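Local coordinates for UspA domain-containing protein (Pyrococcus horikoshii, PDB 2DUM) that is of unknown function but belongs to the universal stress protein A family, whose members typically act in stress responses and in some cases bind nucleotides, at residues Val22-Val33 with Glu86-Lys94; Met4-Thr12 with Glu116-Pro124. All blocks are in the same frame, centred on the assembly; numbering follows the deposited sequence.

Contact 1 (Val22-Val33 with Glu86-Lys94)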
loop_
_atom_site.group_PDB
_atom_site.type_symbol
_atom_site.label_atom_id
_atom_site.label_comp_id
_atom_site.label_asym_id
_atom_site.label_seq_id
_atom_site.Cartn_x
_atom_site.Cartn_y
_atom_site.Cartn_z
ATOM N N VAL A 22 -5.009 11.504 6.571
ATOM C CA VAL A 22 -5.731 11.165 7.811
ATOM C C VAL A 22 -7.255 11.245 7.652
ATOM O O VAL A 22 -7.935 10.255 8.004
ATOM C CB VAL A 22 -5.227 11.963 9.047
ATOM C CG1 VAL A 22 -6.123 11.777 10.214
ATOM C CG2 VAL A 22 -3.837 11.518 9.455
ATOM N N GLU A 23 -7.812 12.341 7.110
ATOM C CA GLU A 23 -9.261 12.302 6.716
ATOM C C GLU A 23 -9.557 11.100 5.825
ATOM O O GLU A 23 -10.411 10.242 6.146
ATOM C CB GLU A 23 -9.697 13.547 5.962
ATOM C CG GLU A 23 -9.820 14.749 6.869
ATOM C CD GLU A 23 -9.320 16.079 6.221
ATOM O OE1 GLU A 23 -8.385 16.095 5.365
ATOM O OE2 GLU A 23 -9.850 17.147 6.601
ATOM N N VAL A 24 -8.815 11.016 4.719
ATOM C CA VAL A 24 -9.120 9.997 3.758
ATOM C C VAL A 24 -9.162 8.665 4.478
ATOM O O VAL A 24 -10.099 7.947 4.248
ATOM C CB VAL A 24 -8.100 9.950 2.670
ATOM C CG1 VAL A 24 -8.629 9.179 1.554
ATOM C CG2 VAL A 24 -7.765 11.343 2.254
ATOM N N PHE A 25 -8.198 8.347 5.368
ATOM C CA PHE A 25 -8.234 7.061 6.000
ATOM C C PHE A 25 -9.480 7.036 6.765
ATOM O O PHE A 25 -10.219 6.052 6.729
ATOM C CB PHE A 25 -7.129 6.870 6.956
ATOM C CG PHE A 25 -7.015 5.448 7.458
ATOM C CD1 PHE A 25 -6.612 4.429 6.635
ATOM C CD2 PHE A 25 -7.272 5.116 8.773
ATOM C CE1 PHE A 25 -6.510 3.110 7.097
ATOM C CE2 PHE A 25 -7.136 3.746 9.237
ATOM C CZ PHE A 25 -6.782 2.771 8.382
ATOM N N GLU A 26 -9.773 8.168 7.409
ATOM C CA GLU A 26 -10.942 8.274 8.288
ATOM C C GLU A 26 -12.232 7.980 7.574
ATOM O O GLU A 26 -13.027 7.202 8.085
ATOM C CB GLU A 26 -10.989 9.630 8.988
ATOM C CG GLU A 26 -12.438 10.163 9.331
ATOM C CD GLU A 26 -13.018 9.575 10.661
ATOM O OE1 GLU A 26 -13.854 8.621 10.554
ATOM O OE2 GLU A 26 -12.624 10.047 11.795
ATOM N N LYS A 27 -12.394 8.563 6.369
ATOM C CA LYS A 27 -13.586 8.301 5.448
ATOM C C LYS A 27 -13.630 6.964 4.702
ATOM O O LYS A 27 -14.611 6.212 4.802
ATOM C CB LYS A 27 -13.851 9.429 4.471
ATOM C CG LYS A 27 -15.382 9.721 4.363
ATOM C CD LYS A 27 -16.383 8.431 4.746
ATOM C CE LYS A 27 -17.844 8.357 4.044
ATOM N NZ LYS A 27 -17.867 7.583 2.676
ATOM N N ARG A 28 -12.537 6.670 4.002
ATOM C CA ARG A 28 -12.281 5.368 3.392
ATOM C C ARG A 28 -12.422 4.236 4.338
ATOM O O ARG A 28 -13.173 3.325 4.043
ATOM C CB ARG A 28 -10.879 5.325 2.791
ATOM C CG ARG A 28 -10.718 6.367 1.747
ATOM C CD ARG A 28 -9.652 6.062 0.765
ATOM N NE ARG A 28 -10.108 6.268 -0.634
ATOM C CZ ARG A 28 -10.743 5.342 -1.372
ATOM N NH1 ARG A 28 -11.092 5.641 -2.617
ATOM N NH2 ARG A 28 -11.035 4.120 -0.860
ATOM N N ASN A 29 -11.716 4.292 5.471
ATOM C CA ASN A 29 -11.645 3.112 6.399
ATOM C C ASN A 29 -12.688 3.008 7.457
ATOM O O ASN A 29 -12.965 4.030 8.157
ATOM C CB ASN A 29 -10.324 3.025 7.178
ATOM C CG ASN A 29 -10.294 1.845 8.130
ATOM O OD1 ASN A 29 -10.568 0.704 7.732
ATOM N ND2 ASN A 29 -9.961 2.102 9.385
ATOM N N LYS A 30 -13.197 1.773 7.630
ATOM C CA LYS A 30 -13.987 1.493 8.837
ATOM C C LYS A 30 -13.571 0.380 9.818
ATOM O O LYS A 30 -14.232 0.153 10.832
ATOM C CB LYS A 30 -15.472 1.442 8.512
ATOM C CG LYS A 30 -16.057 2.833 8.612
ATOM C CD LYS A 30 -17.504 2.899 8.126
ATOM C CE LYS A 30 -17.641 4.105 7.197
ATOM N NZ LYS A 30 -16.834 3.888 5.930
ATOM N N MET A 31 -12.470 -0.298 9.559
ATOM C CA MET A 31 -12.068 -1.458 10.393
ATOM C C MET A 31 -11.294 -0.853 11.558
ATOM O O MET A 31 -11.009 0.397 11.585
ATOM C CB MET A 31 -11.194 -2.486 9.631
ATOM C CG MET A 31 -11.738 -2.958 8.271
ATOM S SD MET A 31 -10.862 -4.341 7.683
ATOM C CE MET A 31 -9.219 -3.783 7.857
ATOM N N GLU A 32 -10.963 -1.672 12.545
ATOM C CA GLU A 32 -10.422 -1.021 13.669
ATOM C C GLU A 32 -8.966 -1.425 13.878
ATOM O O GLU A 32 -8.605 -2.607 14.007
ATOM C CB GLU A 32 -11.355 -1.226 14.827
ATOM C CG GLU A 32 -10.956 -2.349 15.729
ATOM C CD GLU A 32 -11.285 -2.031 17.215
ATOM O OE1 GLU A 32 -11.780 -2.994 17.898
ATOM O OE2 GLU A 32 -11.061 -0.835 17.665
ATOM N N VAL A 33 -8.122 -0.428 13.774
ATOM C CA VAL A 33 -6.689 -0.511 14.052
ATOM C C VAL A 33 -6.391 -0.942 15.548
ATOM O O VAL A 33 -7.168 -0.570 16.439
ATOM C CB VAL A 33 -6.145 0.897 13.755
ATOM C CG1 VAL A 33 -4.692 0.904 13.708
ATOM C CG2 VAL A 33 -6.762 1.443 12.440
ATOM N N GLU A 86 -6.363 12.811 17.677
ATOM C CA GLU A 86 -7.365 12.755 16.570
ATOM C C GLU A 86 -7.061 11.645 15.468
ATOM O O GLU A 86 -7.965 11.022 14.833
ATOM C CB GLU A 86 -7.702 14.174 16.037
ATOM C CG GLU A 86 -7.658 14.404 14.497
ATOM C CD GLU A 86 -6.341 15.037 13.927
ATOM O OE1 GLU A 86 -5.363 15.236 14.695
ATOM O OE2 GLU A 86 -6.280 15.326 12.685
ATOM N N VAL A 87 -5.791 11.350 15.283
ATOM C CA VAL A 87 -5.454 10.123 14.593
ATOM C C VAL A 87 -6.021 8.791 15.229
ATOM O O VAL A 87 -6.585 7.924 14.540
ATOM C CB VAL A 87 -3.968 10.076 14.422
ATOM C CG1 VAL A 87 -3.572 8.773 13.756
ATOM C CG2 VAL A 87 -3.571 11.314 13.694
ATOM N N LYS A 88 -5.848 8.647 16.532
ATOM C CA LYS A 88 -6.319 7.507 17.226
ATOM C C LYS A 88 -7.760 7.392 16.831
ATOM O O LYS A 88 -8.289 6.318 16.501
ATOM C CB LYS A 88 -6.194 7.766 18.724
ATOM C CG LYS A 88 -6.662 6.555 19.558
ATOM C CD LYS A 88 -6.456 6.680 21.086
ATOM C CE LYS A 88 -7.130 5.488 21.761
ATOM N NZ LYS A 88 -6.914 5.486 23.254
ATOM N N ARG A 89 -8.382 8.547 16.813
ATOM C CA ARG A 89 -9.804 8.642 16.552
ATOM C C ARG A 89 -10.181 8.439 15.103
ATOM O O ARG A 89 -11.312 8.053 14.815
ATOM C CB ARG A 89 -10.324 10.013 16.995
ATOM C CG ARG A 89 -11.794 10.046 17.355
ATOM C CD ARG A 89 -12.283 11.401 17.783
ATOM N NE ARG A 89 -13.706 11.336 17.515
ATOM C CZ ARG A 89 -14.297 11.826 16.423
ATOM N NH1 ARG A 89 -13.561 12.490 15.536
ATOM N NH2 ARG A 89 -15.621 11.659 16.216
ATOM N N ALA A 90 -9.257 8.722 14.184
ATOM C CA ALA A 90 -9.539 8.407 12.752
ATOM C C ALA A 90 -9.270 6.941 12.355
ATOM O O ALA A 90 -10.113 6.220 11.794
ATOM C CB ALA A 90 -8.748 9.344 11.862
ATOM N N PHE A 91 -8.081 6.493 12.659
ATOM C CA PHE A 91 -7.830 5.085 12.507
ATOM C C PHE A 91 -8.771 4.186 13.208
ATOM O O PHE A 91 -8.719 2.991 12.938
ATOM C CB PHE A 91 -6.418 4.846 12.894
ATOM C CG PHE A 91 -5.543 5.540 11.991
ATOM C CD1 PHE A 91 -5.714 6.917 11.822
ATOM C CD2 PHE A 91 -4.682 4.844 11.157
ATOM C CE1 PHE A 91 -4.962 7.578 10.888
ATOM C CE2 PHE A 91 -3.932 5.481 10.254
ATOM C CZ PHE A 91 -4.063 6.842 10.107
ATOM N N ARG A 92 -9.610 4.771 14.079
ATOM C CA ARG A 92 -10.512 4.008 14.881
ATOM C C ARG A 92 -9.685 3.014 15.590
ATOM O O ARG A 92 -9.981 1.880 15.667
ATOM C CB ARG A 92 -11.553 3.292 14.023
ATOM C CG ARG A 92 -12.168 4.279 13.176
ATOM C CD ARG A 92 -12.491 3.795 11.845
ATOM N NE ARG A 92 -13.947 3.802 11.786
ATOM C CZ ARG A 92 -14.704 4.839 11.374
ATOM N NH1 ARG A 92 -16.038 4.718 11.376
ATOM N NH2 ARG A 92 -14.155 5.981 10.946
ATOM N N ALA A 93 -8.664 3.529 16.191
ATOM C CA ALA A 93 -7.605 2.788 16.804
ATOM C C ALA A 93 -8.005 2.376 18.246
ATOM O O ALA A 93 -8.539 3.211 18.967
ATOM C CB ALA A 93 -6.397 3.772 16.829
ATOM N N LYS A 94 -7.766 1.162 18.722
ATOM C CA LYS A 94 -7.778 1.029 20.160
ATOM C C LYS A 94 -6.629 1.830 20.885
ATOM O O LYS A 94 -6.889 2.231 22.004
ATOM C CB LYS A 94 -7.715 -0.394 20.616
ATOM C CG LYS A 94 -8.144 -1.403 19.614
ATOM C CD LYS A 94 -9.150 -2.373 20.228
ATOM C CE LYS A 94 -8.432 -3.497 20.938
ATOM N NZ LYS A 94 -7.017 -3.913 20.415
#

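Contact 2 (Met4-Thr12 with Glu116-Pro124)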
loop_
_atom_site.group_PDB
_atom_site.type_symbol
_atom_site.label_atom_id
_atom_site.label_comp_id
_atom_site.label_asym_id
_atom_site.label_seq_id
_atom_site.Cartn_x
_atom_site.Cartn_y
_atom_site.Cartn_z
ATOM N N MET A 4 -3.465 -7.336 10.431
ATOM C CA MET A 4 -2.775 -6.240 9.535
ATOM C C MET A 4 -2.901 -4.799 9.974
ATOM O O MET A 4 -2.040 -4.027 9.661
ATOM C CB MET A 4 -3.152 -6.102 8.017
ATOM C CG MET A 4 -2.562 -7.147 7.184
ATOM S SD MET A 4 -1.302 -6.785 5.937
ATOM C CE MET A 4 -0.662 -5.144 6.275
ATOM N N PHE A 5 -4.008 -4.417 10.595
ATOM C CA PHE A 5 -4.136 -3.134 11.268
ATOM C C PHE A 5 -3.800 -3.301 12.760
ATOM O O PHE A 5 -4.157 -2.461 13.593
ATOM C CB PHE A 5 -5.522 -2.442 10.962
ATOM C CG PHE A 5 -5.731 -2.202 9.450
ATOM C CD1 PHE A 5 -5.387 -0.971 8.853
ATOM C CD2 PHE A 5 -6.136 -3.270 8.581
ATOM C CE1 PHE A 5 -5.488 -0.745 7.489
ATOM C CE2 PHE A 5 -6.224 -3.061 7.124
ATOM C CZ PHE A 5 -5.895 -1.782 6.615
ATOM N N ARG A 6 -3.063 -4.354 13.090
ATOM C CA ARG A 6 -2.774 -4.596 14.487
ATOM C C ARG A 6 -1.860 -3.541 15.086
ATOM O O ARG A 6 -2.046 -3.208 16.285
ATOM C CB ARG A 6 -2.225 -5.977 14.748
ATOM C CG ARG A 6 -0.930 -6.083 14.281
ATOM C CD ARG A 6 -0.230 -7.266 14.876
ATOM N NE ARG A 6 -0.606 -8.578 14.268
ATOM C CZ ARG A 6 -1.395 -8.880 13.189
ATOM N NH1 ARG A 6 -2.044 -7.943 12.342
ATOM N NH2 ARG A 6 -1.505 -10.229 12.970
ATOM N N LYS A 7 -0.911 -3.013 14.301
ATOM C CA LYS A 7 -0.013 -2.026 14.785
ATOM C C LYS A 7 0.499 -1.149 13.627
ATOM O O LYS A 7 1.633 -1.150 13.213
ATOM C CB LYS A 7 1.108 -2.702 15.532
ATOM C CG LYS A 7 2.093 -1.668 16.213
ATOM C CD LYS A 7 3.434 -2.334 16.504
ATOM C CE LYS A 7 3.407 -3.136 17.802
ATOM N NZ LYS A 7 4.190 -2.267 18.780
ATOM N N VAL A 8 -0.353 -0.391 13.028
ATOM C CA VAL A 8 0.155 0.250 11.858
ATOM C C VAL A 8 1.037 1.404 12.253
ATOM O O VAL A 8 0.871 1.944 13.370
ATOM C CB VAL A 8 -1.022 0.706 11.003
ATOM C CG1 VAL A 8 -2.064 -0.377 11.030
ATOM C CG2 VAL A 8 -1.573 2.100 11.479
ATOM N N LEU A 9 1.956 1.792 11.356
ATOM C CA LEU A 9 2.815 2.955 11.643
ATOM C C LEU A 9 2.458 3.917 10.608
ATOM O O LEU A 9 2.083 3.535 9.477
ATOM C CB LEU A 9 4.281 2.592 11.414
ATOM C CG LEU A 9 5.588 3.406 11.518
ATOM C CD1 LEU A 9 5.579 4.505 10.630
ATOM C CD2 LEU A 9 5.825 3.944 12.901
ATOM N N PHE A 10 2.641 5.170 10.923
ATOM C CA PHE A 10 2.076 6.167 10.100
ATOM C C PHE A 10 2.865 7.372 10.402
ATOM O O PHE A 10 2.721 7.939 11.471
ATOM C CB PHE A 10 0.632 6.422 10.557
ATOM C CG PHE A 10 0.050 7.610 9.939
ATOM C CD1 PHE A 10 0.210 8.826 10.502
ATOM C CD2 PHE A 10 -0.550 7.528 8.736
ATOM C CE1 PHE A 10 -0.242 9.943 9.934
ATOM C CE2 PHE A 10 -1.025 8.682 8.123
ATOM C CZ PHE A 10 -0.863 9.895 8.759
ATOM N N PRO A 11 3.781 7.707 9.536
ATOM C CA PRO A 11 4.516 8.936 9.453
ATOM C C PRO A 11 3.761 10.173 9.016
ATOM O O PRO A 11 3.191 10.219 7.900
ATOM C CB PRO A 11 5.532 8.606 8.421
ATOM C CG PRO A 11 5.674 7.045 8.608
ATOM C CD PRO A 11 4.298 6.708 8.604
ATOM N N THR A 12 3.798 11.179 9.904
ATOM C CA THR A 12 3.286 12.522 9.614
ATOM C C THR A 12 4.323 13.575 9.349
ATOM O O THR A 12 5.271 13.809 10.084
ATOM C CB THR A 12 2.318 13.137 10.658
ATOM O OG1 THR A 12 2.073 14.526 10.317
ATOM C CG2 THR A 12 2.889 13.054 12.090
ATOM N N GLU A 116 9.818 -1.834 15.739
ATOM C CA GLU A 116 8.666 -2.136 16.538
ATOM C C GLU A 116 7.820 -3.253 16.025
ATOM O O GLU A 116 6.639 -3.346 16.415
ATOM C CB GLU A 116 7.761 -0.956 16.670
ATOM C CG GLU A 116 7.825 -0.443 18.042
ATOM C CD GLU A 116 9.124 0.180 18.164
ATOM O OE1 GLU A 116 9.607 0.494 17.037
ATOM O OE2 GLU A 116 9.642 0.296 19.315
ATOM N N ASN A 117 8.415 -4.084 15.180
ATOM C CA ASN A 117 7.722 -5.119 14.525
ATOM C C ASN A 117 6.252 -4.729 14.304
ATOM O O ASN A 117 5.318 -5.218 14.974
ATOM C CB ASN A 117 7.884 -6.411 15.265
ATOM C CG ASN A 117 7.476 -7.566 14.407
ATOM O OD1 ASN A 117 6.934 -8.569 14.888
ATOM N ND2 ASN A 117 7.650 -7.407 13.087
ATOM N N VAL A 118 6.062 -3.777 13.387
ATOM C CA VAL A 118 4.746 -3.241 13.043
ATOM C C VAL A 118 4.114 -4.110 11.962
ATOM O O VAL A 118 4.837 -4.769 11.220
ATOM C CB VAL A 118 4.817 -1.772 12.552
ATOM C CG1 VAL A 118 5.656 -1.001 13.395
ATOM C CG2 VAL A 118 5.269 -1.639 11.085
ATOM N N SER A 119 2.773 -4.066 11.864
ATOM C CA SER A 119 2.010 -4.912 10.942
ATOM C C SER A 119 2.032 -4.355 9.562
ATOM O O SER A 119 2.081 -5.135 8.640
ATOM C CB SER A 119 0.556 -5.071 11.379
ATOM O OG SER A 119 0.035 -3.795 11.623
ATOM N N LEU A 120 2.004 -3.034 9.462
ATOM C CA LEU A 120 1.807 -2.304 8.262
ATOM C C LEU A 120 2.520 -1.002 8.400
ATOM O O LEU A 120 2.665 -0.491 9.515
ATOM C CB LEU A 120 0.351 -1.940 8.114
ATOM C CG LEU A 120 -0.029 -1.271 6.799
ATOM C CD1 LEU A 120 0.561 -1.944 5.575
ATOM C CD2 LEU A 120 -1.486 -1.340 6.564
ATOM N N ILE A 121 2.951 -0.425 7.271
ATOM C CA ILE A 121 3.175 1.029 7.275
ATOM C C ILE A 121 2.187 1.737 6.373
ATOM O O ILE A 121 1.866 1.203 5.309
ATOM C CB ILE A 121 4.670 1.564 7.224
ATOM C CG1 ILE A 121 4.758 2.590 6.157
ATOM C CG2 ILE A 121 5.721 0.562 6.911
ATOM C CD1 ILE A 121 5.421 3.849 6.565
ATOM N N ILE A 122 1.660 2.876 6.824
ATOM C CA ILE A 122 0.697 3.637 6.044
ATOM C C ILE A 122 1.319 4.933 5.804
ATOM O O ILE A 122 1.824 5.511 6.750
ATOM C CB ILE A 122 -0.528 3.999 6.858
ATOM C CG1 ILE A 122 -1.423 2.773 7.023
ATOM C CG2 ILE A 122 -1.355 5.061 6.186
ATOM C CD1 ILE A 122 -2.221 2.816 8.301
ATOM N N LEU A 123 1.236 5.389 4.551
ATOM C CA LEU A 123 1.814 6.636 4.027
ATOM C C LEU A 123 0.859 7.407 3.122
ATOM O O LEU A 123 0.112 6.782 2.319
ATOM C CB LEU A 123 2.898 6.327 3.035
ATOM C CG LEU A 123 4.306 6.017 3.347
ATOM C CD1 LEU A 123 4.352 6.467 4.743
ATOM C CD2 LEU A 123 4.514 4.538 3.212
ATOM N N PRO A 124 0.948 8.758 3.147
ATOM C CA PRO A 124 0.209 9.551 2.172
ATOM C C PRO A 124 0.965 9.474 0.870
ATOM O O PRO A 124 2.216 9.355 0.925
ATOM C CB PRO A 124 0.305 10.993 2.751
ATOM C CG PRO A 124 0.919 10.857 4.076
ATOM C CD PRO A 124 1.740 9.630 4.030
#

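Contact 1 (Val22-Val33 with Glu86-Lys94)
Two helix ends, those of helices 16-28 and 69-90, pack on one side of the parallel sheet through an aromatic stack, with a salt bridge at the outer margin. The Phe25 and Phe91 rings form an offset stack, centroids 4.3 Å apart and planes at 29°; CD2 of Phe25 lies over the centre of the Phe91 ring, and CB of Asn29 covers the opposite face of Phe25. Val22 continues the apolar seam, its CG1 lying 3.9 Å from Ala90 CB. The two helices run in roughly the same direction; in the alpha/beta fold of the universal stress proteins each connects parallel strands, 7-11 to 35-43 and 35-43 to 95-103, on the same side of the sheet. Arg92, just past its helix and with positive phi, sends its side chain across to Glu26, starting with CG anti to the carbonyl carbon (chi1 -53°): NH2 lies 2.7 Å from OE1, a salt bridge whose hydrogen bond is weak. Glu26 OE1 meets the guanidinium edge with the two planes 76° apart, while Lys30 CG and Asn29 O lie over one face. Asn29 OD1 accepts from Met31 N, an Asx turn at the first residue past the helix. Farther along, Lys94 N donates to Val33 O at 2.9 Å.

Contact 2 (Met4-Thr12 with Glu116-Pro124)
The Phe10 ring meets Ile122 at its edge: CB of Ile122 lies in the ring plane, and its CG2 comes to 3.6 Å from Phe10 CD2. One face of the Phe10 ring receives the edge of Phe91, with CZ of Phe91 nearest. The ring of Phe5 touches Leu120 more loosely, through CE1, and makes an edge-to-face pair with Phe5 of the second subunit. Between these aromatics, Val8 CG2 meets the end of Ile122, CD1, at 3.3 Å; with CG1 of Ile122 anti to the carbonyl carbon (chi1 -76°), this branch reaches back toward Val8 while CG2 faces Phe10. Leu9 and Ile121 lie side by side on the other face, where Pro11 CD packs against Ile121 CD1 and helix 105-115 covers the group.

The backbones belong to 7-11, the middle strand of the sheet in this Rossmann-like alpha/beta fold, and its parallel neighbour 120-124. Leu120 O accepts from Leu9 N at 3.0 Å, and Leu9 O accepts from Ile122 N at 2.8 Å, so Leu9 bonds to residues on both sides of Ile121. Toward Met4 the side chain of Ser119 takes part: its OG donates to Met4 O from above the carbonyl plane (67° out of it) and accepts from Lys7 N at 2.9 Å in a fairly straight bond. Chi1 of 51° tucks OG between the backbone N and the carbonyl carbon, facing Met4 O and Lys7 N. Met4 curls over this end, its CE 3.5 Å from Leu120 CD1.

One buried hydroxyl thus joins the backbone of Met4 and Lys7, bonding to both, though the bond to Met4 O is poorly directed; this probably helps fix how the N-terminal segment enters the sheet, while apolar branches fill both faces beyond it.

How the contacts relate
Contact 2 lies within the sheet and contact 1 on one of its faces, their centres about 12 Å apart. Along the chain, 4-12 comes first, then 22-33, 86-94 and finally 116-124, so both segments of contact 1 fall between those of contact 2. Strand 7-11 is followed by helix 16-28 after a short loop, tying the two contacts through the chain. They also touch in space: Val22 CG2 is 3.5 Å from Phe10 CZ, and Phe91 CE2 is 3.7 Å from Ile122 CD1. Helix ends and central strands therefore share one hydrophobic core. Both contacts reach the second subunit, which links this core to the dimer interface.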